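Local structure of adherence and virulence protein A (Streptococcus pneumoniae, 6PON) at residues 33-38 and 48-53; 87-92 and 101-106; 94-99 and 170-175; 126-131 and 144-149; 190-195 and 206-211. The protein binds fibronectin and is thought to contribute to the adherence and virulence of the pneumococcus. All coordinates share one frame; numbering follows the deposited sequence.

Interaction 1: residues 33-38 and 48-53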
# COMPACT_ATOMS: atom_id res chain seq x y z
N GLN B 33 -4.10 41.94 15.70
CA GLN B 33 -3.49 41.15 14.65
C GLN B 33 -4.53 40.45 13.78
O GLN B 33 -4.27 39.39 13.22
CB GLN B 33 -2.53 40.12 15.23
CG GLN B 33 -1.75 40.61 16.44
CD GLN B 33 -1.15 39.44 17.19
OE1 GLN B 33 -0.11 38.90 16.78
NE2 GLN B 33 -1.81 39.01 18.27
N GLU B 34 -5.72 41.03 13.68
CA GLU B 34 -6.76 40.43 12.88
C GLU B 34 -7.34 41.45 11.91
O GLU B 34 -7.55 42.61 12.26
CB GLU B 34 -7.86 39.84 13.77
CG GLU B 34 -7.31 38.91 14.84
CD GLU B 34 -8.28 37.84 15.25
OE1 GLU B 34 -7.82 36.80 15.77
OE2 GLU B 34 -9.51 38.02 15.06
N LEU B 35 -7.60 41.00 10.69
CA LEU B 35 -8.13 41.83 9.63
C LEU B 35 -9.40 41.17 9.10
O LEU B 35 -9.38 39.97 8.80
CB LEU B 35 -7.10 42.01 8.50
CG LEU B 35 -7.55 42.71 7.22
CD1 LEU B 35 -7.79 44.20 7.49
CD2 LEU B 35 -6.56 42.48 6.07
N VAL B 36 -10.47 41.95 8.97
CA VAL B 36 -11.75 41.47 8.45
C VAL B 36 -12.16 42.31 7.25
O VAL B 36 -12.21 43.54 7.33
CB VAL B 36 -12.84 41.50 9.53
CG1 VAL B 36 -14.19 41.07 8.95
CG2 VAL B 36 -12.46 40.59 10.68
N LEU B 37 -12.48 41.64 6.14
CA LEU B 37 -12.93 42.28 4.92
C LEU B 37 -14.38 41.89 4.66
O LEU B 37 -14.71 40.70 4.64
CB LEU B 37 -12.08 41.85 3.71
CG LEU B 37 -10.56 41.87 3.81
CD1 LEU B 37 -9.95 41.54 2.46
CD2 LEU B 37 -10.08 43.24 4.27
N GLN B 38 -15.25 42.88 4.44
CA GLN B 38 -16.56 42.61 3.87
C GLN B 38 -16.42 42.61 2.35
O GLN B 38 -15.93 43.59 1.77
CB GLN B 38 -17.59 43.65 4.32
CG GLN B 38 -19.03 43.17 4.21
CD GLN B 38 -20.00 44.31 3.96
OE1 GLN B 38 -20.58 44.42 2.86
NE2 GLN B 38 -20.19 45.17 4.97
N LEU B 48 -14.57 37.99 5.36
CA LEU B 48 -13.29 37.29 5.32
C LEU B 48 -12.44 37.67 6.52
O LEU B 48 -12.14 38.86 6.72
CB LEU B 48 -12.51 37.63 4.04
CG LEU B 48 -11.18 36.88 3.84
CD1 LEU B 48 -11.42 35.36 3.85
CD2 LEU B 48 -10.41 37.30 2.56
N LEU B 49 -12.03 36.68 7.30
CA LEU B 49 -11.17 36.92 8.45
C LEU B 49 -9.75 36.46 8.13
O LEU B 49 -9.54 35.34 7.66
CB LEU B 49 -11.68 36.19 9.70
CG LEU B 49 -10.72 36.05 10.89
CD1 LEU B 49 -10.31 37.41 11.43
CD2 LEU B 49 -11.31 35.17 12.02
N LEU B 50 -8.78 37.33 8.38
CA LEU B 50 -7.38 36.96 8.38
C LEU B 50 -6.81 37.27 9.75
O LEU B 50 -6.96 38.39 10.26
CB LEU B 50 -6.60 37.71 7.30
CG LEU B 50 -7.05 37.61 5.85
CD1 LEU B 50 -8.23 38.53 5.58
CD2 LEU B 50 -5.87 37.95 4.95
N SER B 51 -6.16 36.29 10.36
CA SER B 51 -5.71 36.45 11.72
C SER B 51 -4.23 36.14 11.78
O SER B 51 -3.80 35.06 11.36
CB SER B 51 -6.52 35.55 12.67
OG SER B 51 -5.98 35.59 13.96
N ALA B 52 -3.45 37.09 12.29
CA ALA B 52 -2.04 36.89 12.56
C ALA B 52 -1.79 36.53 14.02
O ALA B 52 -0.64 36.57 14.47
CB ALA B 52 -1.25 38.14 12.16
N HIS B 53 -2.84 36.20 14.76
CA HIS B 53 -2.70 35.80 16.14
C HIS B 53 -1.71 34.65 16.27
O HIS B 53 -1.80 33.66 15.53
CB HIS B 53 -4.06 35.39 16.71
CG HIS B 53 -4.05 35.11 18.18
ND1 HIS B 53 -3.70 33.87 18.70
CD2 HIS B 53 -4.35 35.89 19.24
CE1 HIS B 53 -3.80 33.91 20.02
NE2 HIS B 53 -4.19 35.13 20.37

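Interaction 2: residues 87-92 and 101-106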
# COMPACT_ATOMS: atom_id res chain seq x y z
N LEU B 87 -11.17 45.03 -6.61
CA LEU B 87 -11.65 43.81 -7.23
C LEU B 87 -10.69 42.68 -6.88
O LEU B 87 -9.47 42.86 -6.91
CB LEU B 87 -11.75 43.97 -8.75
CG LEU B 87 -11.98 42.66 -9.52
CD1 LEU B 87 -13.41 42.18 -9.30
CD2 LEU B 87 -11.66 42.79 -11.00
N ILE B 88 -11.24 41.53 -6.50
CA ILE B 88 -10.42 40.40 -6.08
C ILE B 88 -10.09 39.59 -7.32
O ILE B 88 -10.96 38.97 -7.92
CB ILE B 88 -11.13 39.56 -5.02
CG1 ILE B 88 -11.19 40.36 -3.71
CG2 ILE B 88 -10.38 38.25 -4.79
CD1 ILE B 88 -12.02 39.72 -2.65
N GLU B 89 -8.81 39.59 -7.71
CA GLU B 89 -8.47 38.99 -8.99
C GLU B 89 -8.13 37.51 -8.89
O GLU B 89 -8.53 36.73 -9.75
CB GLU B 89 -7.33 39.76 -9.64
CG GLU B 89 -7.85 41.00 -10.36
CD GLU B 89 -6.76 41.88 -10.89
OE1 GLU B 89 -5.59 41.76 -10.44
OE2 GLU B 89 -7.08 42.72 -11.77
N SER B 90 -7.41 37.11 -7.84
CA SER B 90 -7.00 35.73 -7.66
C SER B 90 -6.76 35.49 -6.17
O SER B 90 -6.42 36.42 -5.43
CB SER B 90 -5.73 35.42 -8.45
OG SER B 90 -4.63 36.13 -7.89
N ILE B 91 -6.95 34.24 -5.74
CA ILE B 91 -6.66 33.84 -4.36
C ILE B 91 -5.86 32.55 -4.42
O ILE B 91 -6.36 31.53 -4.90
CB ILE B 91 -7.93 33.66 -3.52
CG1 ILE B 91 -8.72 34.96 -3.42
CG2 ILE B 91 -7.58 33.16 -2.12
CD1 ILE B 91 -10.07 34.78 -2.78
N GLU B 92 -4.62 32.59 -3.92
CA GLU B 92 -3.67 31.53 -4.22
C GLU B 92 -2.89 31.16 -2.97
O GLU B 92 -2.38 32.03 -2.26
CB GLU B 92 -2.69 31.95 -5.34
CG GLU B 92 -3.33 32.38 -6.66
CD GLU B 92 -4.11 31.26 -7.35
OE1 GLU B 92 -3.93 30.08 -6.97
OE2 GLU B 92 -4.91 31.55 -8.27
N GLU B 101 -1.98 34.41 -0.87
CA GLU B 101 -1.82 35.65 -1.59
C GLU B 101 -3.11 35.97 -2.33
O GLU B 101 -3.66 35.13 -3.04
CB GLU B 101 -0.65 35.58 -2.56
CG GLU B 101 0.69 35.44 -1.84
CD GLU B 101 1.88 35.46 -2.77
OE1 GLU B 101 1.69 35.28 -3.98
OE2 GLU B 101 3.00 35.66 -2.28
N ILE B 102 -3.59 37.20 -2.13
CA ILE B 102 -4.82 37.70 -2.69
C ILE B 102 -4.43 38.89 -3.55
O ILE B 102 -3.99 39.93 -3.03
CB ILE B 102 -5.82 38.13 -1.60
CG1 ILE B 102 -6.18 36.93 -0.72
CG2 ILE B 102 -7.04 38.80 -2.26
CD1 ILE B 102 -6.94 37.29 0.53
N THR B 103 -4.58 38.74 -4.86
CA THR B 103 -4.26 39.83 -5.77
C THR B 103 -5.52 40.64 -6.05
O THR B 103 -6.61 40.08 -6.27
CB THR B 103 -3.65 39.31 -7.07
OG1 THR B 103 -2.61 38.39 -6.76
CG2 THR B 103 -3.04 40.43 -7.84
N VAL B 104 -5.36 41.96 -6.00
CA VAL B 104 -6.46 42.90 -6.17
C VAL B 104 -6.02 44.01 -7.11
O VAL B 104 -4.83 44.33 -7.24
CB VAL B 104 -6.92 43.54 -4.85
CG1 VAL B 104 -7.30 42.48 -3.85
CG2 VAL B 104 -5.81 44.45 -4.31
N SER B 105 -7.01 44.61 -7.75
CA SER B 105 -6.80 45.78 -8.57
C SER B 105 -7.84 46.81 -8.16
O SER B 105 -8.94 46.47 -7.72
CB SER B 105 -6.91 45.44 -10.06
OG SER B 105 -8.10 44.75 -10.33
N ASN B 106 -7.48 48.08 -8.30
CA ASN B 106 -8.31 49.19 -7.85
C ASN B 106 -7.96 50.41 -8.69
O ASN B 106 -7.07 50.38 -9.55
CB ASN B 106 -8.11 49.44 -6.36
CG ASN B 106 -9.34 50.03 -5.69
OD1 ASN B 106 -10.25 50.51 -6.35
ND2 ASN B 106 -9.36 49.98 -4.36
O HOH W 1 -3.14 35.43 -5.72

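Interaction 3: residues 94-99 and 170-175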
# COMPACT_ATOMS: atom_id res chain seq x y z
N VAL B 94 0.57 29.58 -1.69
CA VAL B 94 1.93 29.34 -2.16
C VAL B 94 2.26 27.87 -1.91
O VAL B 94 2.44 27.46 -0.76
CB VAL B 94 2.95 30.25 -1.47
CG1 VAL B 94 4.33 30.00 -2.07
CG2 VAL B 94 2.56 31.70 -1.60
N GLU B 95 2.35 27.09 -2.98
CA GLU B 95 2.77 25.68 -2.88
C GLU B 95 1.82 24.98 -1.89
O GLU B 95 0.60 25.12 -2.03
CB GLU B 95 4.25 25.63 -2.52
CG GLU B 95 5.19 25.79 -3.70
CD GLU B 95 4.87 24.83 -4.86
OE1 GLU B 95 4.56 25.33 -5.97
OE2 GLU B 95 4.93 23.59 -4.68
N ASN B 96 2.33 24.26 -0.89
CA ASN B 96 1.51 23.73 0.19
C ASN B 96 1.93 24.33 1.52
O ASN B 96 1.73 23.73 2.57
CB ASN B 96 1.57 22.21 0.26
CG ASN B 96 0.36 21.61 0.98
OD1 ASN B 96 -0.78 21.92 0.66
ND2 ASN B 96 0.62 20.74 1.97
N ASP B 97 2.52 25.52 1.48
CA ASP B 97 2.93 26.20 2.70
C ASP B 97 1.74 26.98 3.27
O ASP B 97 0.68 27.07 2.65
CB ASP B 97 4.11 27.13 2.41
CG ASP B 97 4.95 27.42 3.65
OD1 ASP B 97 4.52 27.13 4.79
OD2 ASP B 97 6.06 27.96 3.46
N ARG B 98 1.91 27.52 4.47
CA ARG B 98 0.86 28.26 5.16
C ARG B 98 0.93 29.75 4.82
O ARG B 98 1.12 30.62 5.67
CB ARG B 98 0.94 28.03 6.67
CG ARG B 98 0.57 26.59 7.14
CD ARG B 98 1.15 26.28 8.52
NE ARG B 98 2.57 26.60 8.46
CZ ARG B 98 3.33 26.90 9.50
NH1 ARG B 98 2.81 26.95 10.72
NH2 ARG B 98 4.61 27.21 9.30
N ILE B 99 0.75 30.04 3.53
CA ILE B 99 0.79 31.40 2.99
C ILE B 99 -0.28 31.55 1.93
O ILE B 99 -0.35 30.73 1.00
CB ILE B 99 2.16 31.73 2.36
CG1 ILE B 99 3.29 31.33 3.29
CG2 ILE B 99 2.22 33.23 2.01
CD1 ILE B 99 4.62 31.70 2.78
N SER B 170 11.62 20.94 1.66
CA SER B 170 10.85 19.71 1.50
C SER B 170 9.98 19.76 0.25
O SER B 170 10.24 20.58 -0.64
CB SER B 170 9.98 19.46 2.73
OG SER B 170 8.87 20.34 2.73
N LEU B 171 8.96 18.89 0.17
CA LEU B 171 8.31 18.56 -1.10
C LEU B 171 6.79 18.68 -1.00
O LEU B 171 6.18 18.18 -0.05
CB LEU B 171 8.67 17.14 -1.55
CG LEU B 171 10.10 16.84 -2.00
CD1 LEU B 171 10.27 15.35 -2.11
CD2 LEU B 171 10.41 17.51 -3.32
N ASN B 172 6.19 19.30 -2.00
CA ASN B 172 4.75 19.47 -2.05
C ASN B 172 4.06 18.13 -2.30
O ASN B 172 4.19 17.58 -3.40
CB ASN B 172 4.40 20.48 -3.13
CG ASN B 172 2.94 20.87 -3.13
OD1 ASN B 172 2.09 20.12 -2.64
ND2 ASN B 172 2.64 22.04 -3.68
N PRO B 173 3.29 17.60 -1.34
CA PRO B 173 2.72 16.25 -1.52
C PRO B 173 1.61 16.18 -2.55
O PRO B 173 1.31 15.09 -3.02
CB PRO B 173 2.18 15.91 -0.12
CG PRO B 173 1.89 17.23 0.49
CD PRO B 173 2.90 18.20 -0.05
N PHE B 174 0.99 17.31 -2.90
CA PHE B 174 -0.08 17.28 -3.90
C PHE B 174 0.46 17.07 -5.30
O PHE B 174 -0.23 16.51 -6.15
CB PHE B 174 -0.90 18.58 -3.84
CG PHE B 174 -1.79 18.69 -2.63
CD1 PHE B 174 -3.03 18.10 -2.62
CD2 PHE B 174 -1.38 19.38 -1.52
CE1 PHE B 174 -3.85 18.18 -1.51
CE2 PHE B 174 -2.19 19.47 -0.41
CZ PHE B 174 -3.43 18.87 -0.41
N THR B 175 1.69 17.53 -5.58
CA THR B 175 2.20 17.63 -6.94
C THR B 175 3.42 16.78 -7.20
O THR B 175 3.93 16.79 -8.32
CB THR B 175 2.55 19.08 -7.29
OG1 THR B 175 3.55 19.55 -6.36
CG2 THR B 175 1.33 19.97 -7.19
O HOH W 2 5.07 21.89 -7.00

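Interaction 4: residues 126-131 and 144-149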
# COMPACT_ATOMS: atom_id res chain seq x y z
N HIS B 126 5.64 34.12 14.22
CA HIS B 126 6.00 35.05 13.17
C HIS B 126 4.86 35.32 12.20
O HIS B 126 5.09 35.94 11.15
CB HIS B 126 7.21 34.52 12.40
CG HIS B 126 8.43 34.38 13.25
ND1 HIS B 126 8.87 35.38 14.09
CD2 HIS B 126 9.31 33.36 13.39
CE1 HIS B 126 9.97 34.98 14.71
NE2 HIS B 126 10.25 33.75 14.31
N SER B 127 3.64 34.86 12.50
CA SER B 127 2.51 35.14 11.64
C SER B 127 2.39 36.64 11.42
O SER B 127 2.74 37.44 12.29
CB SER B 127 1.21 34.61 12.24
OG SER B 127 1.31 33.22 12.48
N ASN B 128 1.93 37.01 10.22
CA ASN B 128 1.84 38.41 9.84
C ASN B 128 0.91 38.57 8.64
O ASN B 128 0.60 37.61 7.93
CB ASN B 128 3.22 38.99 9.54
CG ASN B 128 3.38 40.41 10.03
OD1 ASN B 128 2.43 41.21 10.02
ND2 ASN B 128 4.58 40.73 10.50
N ILE B 129 0.46 39.81 8.44
CA ILE B 129 -0.45 40.18 7.36
C ILE B 129 0.14 41.41 6.70
O ILE B 129 0.45 42.39 7.38
CB ILE B 129 -1.88 40.45 7.86
CG1 ILE B 129 -2.48 39.20 8.52
CG2 ILE B 129 -2.78 40.91 6.72
CD1 ILE B 129 -3.83 39.46 9.21
N LEU B 130 0.31 41.35 5.38
CA LEU B 130 1.08 42.34 4.65
C LEU B 130 0.33 42.70 3.38
O LEU B 130 -0.29 41.84 2.75
CB LEU B 130 2.49 41.82 4.30
CG LEU B 130 3.29 41.10 5.40
CD1 LEU B 130 3.06 39.56 5.40
CD2 LEU B 130 4.79 41.42 5.35
N LEU B 131 0.38 43.98 3.02
CA LEU B 131 -0.08 44.47 1.74
C LEU B 131 1.14 44.92 0.95
O LEU B 131 1.97 45.68 1.45
CB LEU B 131 -1.07 45.64 1.91
CG LEU B 131 -1.71 46.12 0.60
CD1 LEU B 131 -2.74 45.10 0.04
CD2 LEU B 131 -2.32 47.49 0.76
N LYS B 144 2.11 43.63 11.67
CA LYS B 144 3.08 43.56 12.77
C LYS B 144 4.42 44.06 12.25
O LYS B 144 5.15 43.31 11.59
CB LYS B 144 3.21 42.15 13.32
CG LYS B 144 2.42 41.93 14.59
CD LYS B 144 2.79 40.61 15.26
CE LYS B 144 2.14 39.44 14.57
NZ LYS B 144 2.81 38.15 14.93
N HIS B 145 4.76 45.31 12.56
CA HIS B 145 6.05 45.85 12.13
C HIS B 145 7.18 45.12 12.84
O HIS B 145 7.10 44.81 14.03
CB HIS B 145 6.13 47.35 12.41
CG HIS B 145 5.22 48.16 11.55
ND1 HIS B 145 5.37 49.53 11.39
CD2 HIS B 145 4.14 47.81 10.80
CE1 HIS B 145 4.43 49.98 10.57
NE2 HIS B 145 3.67 48.96 10.20
N VAL B 146 8.24 44.80 12.09
CA VAL B 146 9.44 44.17 12.65
C VAL B 146 10.63 44.91 12.08
O VAL B 146 10.89 44.84 10.87
CB VAL B 146 9.54 42.67 12.35
CG1 VAL B 146 10.49 41.99 13.35
CG2 VAL B 146 8.16 41.99 12.36
N GLY B 147 11.35 45.64 12.93
CA GLY B 147 12.43 46.47 12.46
C GLY B 147 13.69 45.68 12.18
O GLY B 147 13.77 44.46 12.38
N PHE B 148 14.69 46.39 11.70
CA PHE B 148 16.00 45.79 11.47
C PHE B 148 16.69 45.47 12.79
O PHE B 148 16.62 46.24 13.75
CB PHE B 148 16.86 46.73 10.64
CG PHE B 148 18.25 46.23 10.40
CD1 PHE B 148 18.51 45.34 9.37
CD2 PHE B 148 19.31 46.65 11.20
CE1 PHE B 148 19.80 44.87 9.15
CE2 PHE B 148 20.60 46.19 10.98
CZ PHE B 148 20.84 45.30 9.96
N SER B 149 17.37 44.32 12.83
CA SER B 149 18.31 43.97 13.89
C SER B 149 19.46 43.16 13.28
O SER B 149 19.45 42.81 12.10
CB SER B 149 17.63 43.20 15.03
OG SER B 149 17.14 41.94 14.59

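Interaction 5: residues 190-195 and 206-211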
# COMPACT_ATOMS: atom_id res chain seq x y z
N LEU B 190 8.25 5.97 7.00
CA LEU B 190 7.02 6.74 6.93
C LEU B 190 6.42 7.00 8.29
O LEU B 190 5.21 6.90 8.48
CB LEU B 190 6.05 6.02 6.01
CG LEU B 190 6.77 5.59 4.72
CD1 LEU B 190 5.85 4.80 3.79
CD2 LEU B 190 7.40 6.81 3.99
N THR B 191 7.27 7.32 9.28
CA THR B 191 6.76 7.81 10.55
C THR B 191 6.15 9.19 10.36
O THR B 191 6.47 9.92 9.41
CB THR B 191 7.85 7.89 11.61
OG1 THR B 191 8.94 8.69 11.13
CG2 THR B 191 8.37 6.51 11.98
N ALA B 192 5.27 9.55 11.29
CA ALA B 192 4.66 10.87 11.30
C ALA B 192 5.71 11.96 11.14
O ALA B 192 5.56 12.88 10.33
CB ALA B 192 3.89 11.06 12.61
N LYS B 193 6.82 11.84 11.88
CA LYS B 193 7.83 12.89 11.87
C LYS B 193 8.63 12.89 10.58
O LYS B 193 8.95 13.96 10.05
CB LYS B 193 8.75 12.75 13.08
CG LYS B 193 10.12 13.42 12.90
CD LYS B 193 10.63 14.00 14.21
CE LYS B 193 12.09 14.36 14.13
NZ LYS B 193 12.91 13.25 14.67
N ASN B 194 8.96 11.72 10.03
CA ASN B 194 9.71 11.77 8.78
C ASN B 194 8.84 12.26 7.63
O ASN B 194 9.34 12.89 6.69
CB ASN B 194 10.33 10.42 8.44
CG ASN B 194 11.51 10.55 7.49
OD1 ASN B 194 12.26 11.52 7.56
ND2 ASN B 194 11.66 9.59 6.57
N LEU B 195 7.53 12.01 7.69
CA LEU B 195 6.65 12.57 6.67
C LEU B 195 6.59 14.09 6.77
O LEU B 195 6.53 14.79 5.75
CB LEU B 195 5.26 11.96 6.82
CG LEU B 195 5.13 10.48 6.50
CD1 LEU B 195 3.86 9.89 7.11
CD2 LEU B 195 5.12 10.28 4.99
N THR B 206 -2.30 15.84 10.87
CA THR B 206 -2.32 15.38 9.48
C THR B 206 -1.30 14.25 9.28
O THR B 206 -1.62 13.23 8.67
CB THR B 206 -2.03 16.55 8.53
OG1 THR B 206 -3.02 17.57 8.73
CG2 THR B 206 -2.08 16.12 7.08
N ALA B 207 -0.08 14.42 9.80
CA ALA B 207 0.95 13.42 9.54
C ALA B 207 0.69 12.14 10.31
O ALA B 207 1.08 11.05 9.85
CB ALA B 207 2.32 13.98 9.88
N ASN B 208 0.07 12.22 11.49
CA ASN B 208 -0.30 10.98 12.16
C ASN B 208 -1.31 10.21 11.33
O ASN B 208 -1.20 8.99 11.18
CB ASN B 208 -0.86 11.24 13.56
CG ASN B 208 0.20 11.69 14.53
OD1 ASN B 208 1.38 11.45 14.30
ND2 ASN B 208 -0.21 12.36 15.61
N GLU B 209 -2.28 10.93 10.76
CA GLU B 209 -3.30 10.29 9.93
C GLU B 209 -2.68 9.68 8.69
O GLU B 209 -2.99 8.54 8.34
CB GLU B 209 -4.38 11.30 9.55
CG GLU B 209 -5.38 10.75 8.53
CD GLU B 209 -6.33 9.71 9.12
OE1 GLU B 209 -6.26 9.46 10.35
OE2 GLU B 209 -7.16 9.15 8.37
N LEU B 210 -1.79 10.41 8.02
CA LEU B 210 -1.11 9.84 6.87
C LEU B 210 -0.28 8.62 7.28
O LEU B 210 -0.36 7.57 6.63
CB LEU B 210 -0.24 10.88 6.19
CG LEU B 210 0.38 10.44 4.86
CD1 LEU B 210 -0.69 9.89 3.91
CD2 LEU B 210 1.19 11.57 4.19
N GLU B 211 0.52 8.75 8.35
CA GLU B 211 1.26 7.59 8.83
C GLU B 211 0.34 6.40 9.06
O GLU B 211 0.63 5.28 8.64
CB GLU B 211 2.03 7.90 10.13
CG GLU B 211 2.71 6.63 10.73
CD GLU B 211 3.39 6.82 12.11
OE1 GLU B 211 3.75 7.95 12.49
OE2 GLU B 211 3.58 5.81 12.81
O HOH W 3 3.63 4.95 7.84

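Interaction 1: residues 33-38 and 48-53
Leu35 trades backbone bonds in both directions with Leu50, as does Leu37 with Leu48, and these two pairs fasten strand 34-38 to the antiparallel strand 48-51. Leu35 N lies 2.7 Å from Leu50 O, and the returning bond from Leu50 N to Leu35 O is almost straight, 175° at the hydrogen. Glu34 with Ser51 and Val36 with Leu49 form the non-hydrogen-bonded pairs; at the latter, Val36 CA makes a C-H...O contact with Leu48 O at 3.2 Å. Past the strand ends, Ala52 N still bonds to Gln33 O at 2.6 Å.

The pairing is that of a beta hairpin, the middle two strands of a four-stranded antiparallel sheet. Leu35, Leu37, Leu48 and Leu50 share one face, from which Leu35 and Leu37 pack on Leu118 and Leu50 on Ile120, both of strand 113-121; the hairpin's sheet thus lies against a second, five-stranded sheet within the NFACT N-terminal region.

Among apolar contacts on that face, Leu50 CD1 comes within 4.3 Å of Leu35 CD2 and also approaches Leu37 CG. On the other face, Val36 CG2 meets Leu49 CD1 at 3.9 Å.

Polar side chains meet near the strand ends. Ser51 OG, anti to its own backbone N (chi1 173°), donates to Glu34 OE1 at 2.9 Å, approaching from 53° above the carboxylate plane. The same OG accepts from His53 N, closing an ST turn, while His53 ND1 accepts from the backbone N atoms of Val55 and Phe56.

Interaction 2: residues 87-92 and 101-106
Ser105, Thr103 and Glu89 bury the most surface where strand 87-92 runs antiparallel to strand 101-106, and all three are tied to one irregularity. Thr103 O takes a bond from Glu89 N at 2.7 Å and a weak second one from Ser90 N, so two residues of one strand face a single residue of the other. This is a classic beta bulge: it shifts the register by one and turns the side chain of Glu89 across the neighbouring strand.

Ser105 meets the displaced side chain. Its OG sits between the backbone N and the carbonyl carbon (chi1 52°) and donates to Glu89 OE2 at 2.7 Å, coming from 75° above the carboxylate plane. Gln115 NE2 grips the other oxygen, Glu89 OE1, so both carboxylate oxygens are held.

Thr103 contributes by both branches. Its CG2 lies 3.9 Å from Glu89 OE1, whereas OG1 shares a water with Ser90 OG; that water donates to Glu101 O at 2.7 Å and so spans the two strands just past the bulge.

Regular pairing brackets the irregular step, with two-way bonds joining Leu87 to Ser105 and Glu92 to Glu101. On the reverse face Ile91 and Ile102 lie side by side, their CG1 atoms 4.2 Å apart. Ile91 packs there on Val12 and Leu19 of helix 5-19 and Ile88 on Ile24 of strand 23-28, while strand 113-121 pairs with the far edge of strand 101-106.

Interaction 3: residues 94-99 and 170-175
Asn96 and Asn172 are the residues whose CA atoms come nearest, 5.8 Å apart, in two segments that are neither helix nor strand where they meet. Residues 94-97 make a type II' turn closed by Asp97 N on Val94 O, with Glu95 in the second position at a positive phi. Across from them the chain folds over Pro173 in an Asx turn, in which Phe174 N bonds to Asn172 OD1 at 3.0 Å.

With OD1 thus engaged, the amide of Asn172 turns ND2 toward the other loop. ND2 donates to Glu95 OE2 at 2.9 Å in a nearly straight bond (172°). The oxygen lies in the plane of the amide, yet it is met from 58° above the plane of the carboxylate, and the two flat groups stand almost perpendicular. A bend at chi2 of Glu95 brings CD round toward Asn172. One water donates to the same OE2 and also bonds Thr175 OG1.

Asn96 brings OD1 to the edge of the Phe174 ring, 3.0 Å from CE2, where ring hydrogens present slight positive charge. Its ND2 bonds to Gln200 O in the loop between helices 192-198 and 204-225. The contact joins the hairpin turn of strands 87-93 and 99-107 to the approach of helix 178-187. Phe174 also stacks on His9 of helix 5-19 and meets Phe226 of the second subunit edge-to-face.

Interaction 4: residues 126-131 and 144-149
Asn128 turns the two polar atoms of its flat amide to the backbone of Lys144, using both at once. On one side ND2 donates to Lys144 O at 2.9 Å in a bond that is nearly straight (176°), within the amide plane and on a lone pair of the carbonyl. On the other, Lys144 N donates to OD1 at 2.9 Å, tilted 18° from the carbonyl plane. OD1 also accepts from Ile129 N, so two backbone donors grip this oxygen. Lys144 CB lies past the amide and off its plane, at 3.4 Å from ND2 and 3.5 Å from OD1.

The side chain thereby acts as a peptide group would, meeting both the N-H and the C=O of one residue and continuing by side chain a pairing that the backbone makes at Ile129 and Ile143.

A third bond comes from the end of the lysine. Its chain is bent at chi3 (-77°), which brings CE round to 3.1 Å from Ser127 O; NZ then donates to that oxygen at 2.7 Å. The ammonium would be expected to polarise this carbonyl. The side chain of Ser127 is held separately, OG bonding to Met123 N and Gly124 O.

In the fold, the contact fixes the loop leaving strand 139-142, the last of the five-stranded sheet, against the start of its neighbour, strand 128-133. Asn128 also pairs with Glu121 of strand 113-121, and Gln33, just ahead of strand 34-41 of the other sheet, packs on Lys144.

Interaction 5: residues 190-195 and 206-211
Glu211 stretches from helix 204-225 to the start of helix 192-198, where it meets Ala192 N. The chain leaves with CG anti to the backbone N (chi1 174°) and stays extended. CB passes 3.7 Å from Leu190 O, CG lies closer to that oxygen at 3.4 Å, and CD comes within 3.4 Å of Ala192 N. At the tip, OE1 accepts from Ala192 N, the donor standing 41° above the carboxylate plane; the modelled 2.5 Å between OE1 and that N is shorter than is usual for such a bond, and its exact length is doubtful.

Ala192 opens the helix, and Thr191 before it is the N-cap, its OG1 taking the bond from Asn194 N. The position of the carboxylate at a helix N terminus suggests that the helix dipole may help stabilise its negative charge. One water bridges Leu190 O and Glu211 O.

Small residues let the backbones come near: the CA atoms of Ala192 and Ala207 are 4.8 Å apart. Deeper in, Leu195 CD1 meets Leu210 CG at 4.2 Å. Two helices joined by a short loop are consistent with the helix-two-turns-helix motif expected in this family. Beyond it, Leu190 packs on Lys218 and Leu210 on Phe225 of the long helix of the second subunit.

Overall arrangement
Interactions 1, 2 and 4 belong to the two-sheet part of the protein: interaction 1 touches interaction 2 through Leu48 CD2 and Ile102 CD1, 4.0 Å apart, and interaction 4 where Ile129 CD1 comes 3.5 Å from Leu50 O. Interactions 2 and 4 both reach the five-stranded sheet, their centres 21 Å apart. Interaction 3 takes up the hairpin turn of interaction 2, Val94 CG2 packing on Glu101 CD, and closes a long loop of chain that contains interaction 4. It leads towards the helices of interaction 5, about 6 Å away at the nearest atoms. Interactions 2 and 5 lie on opposite sides of the chain's centre, 34 Å apart between centres.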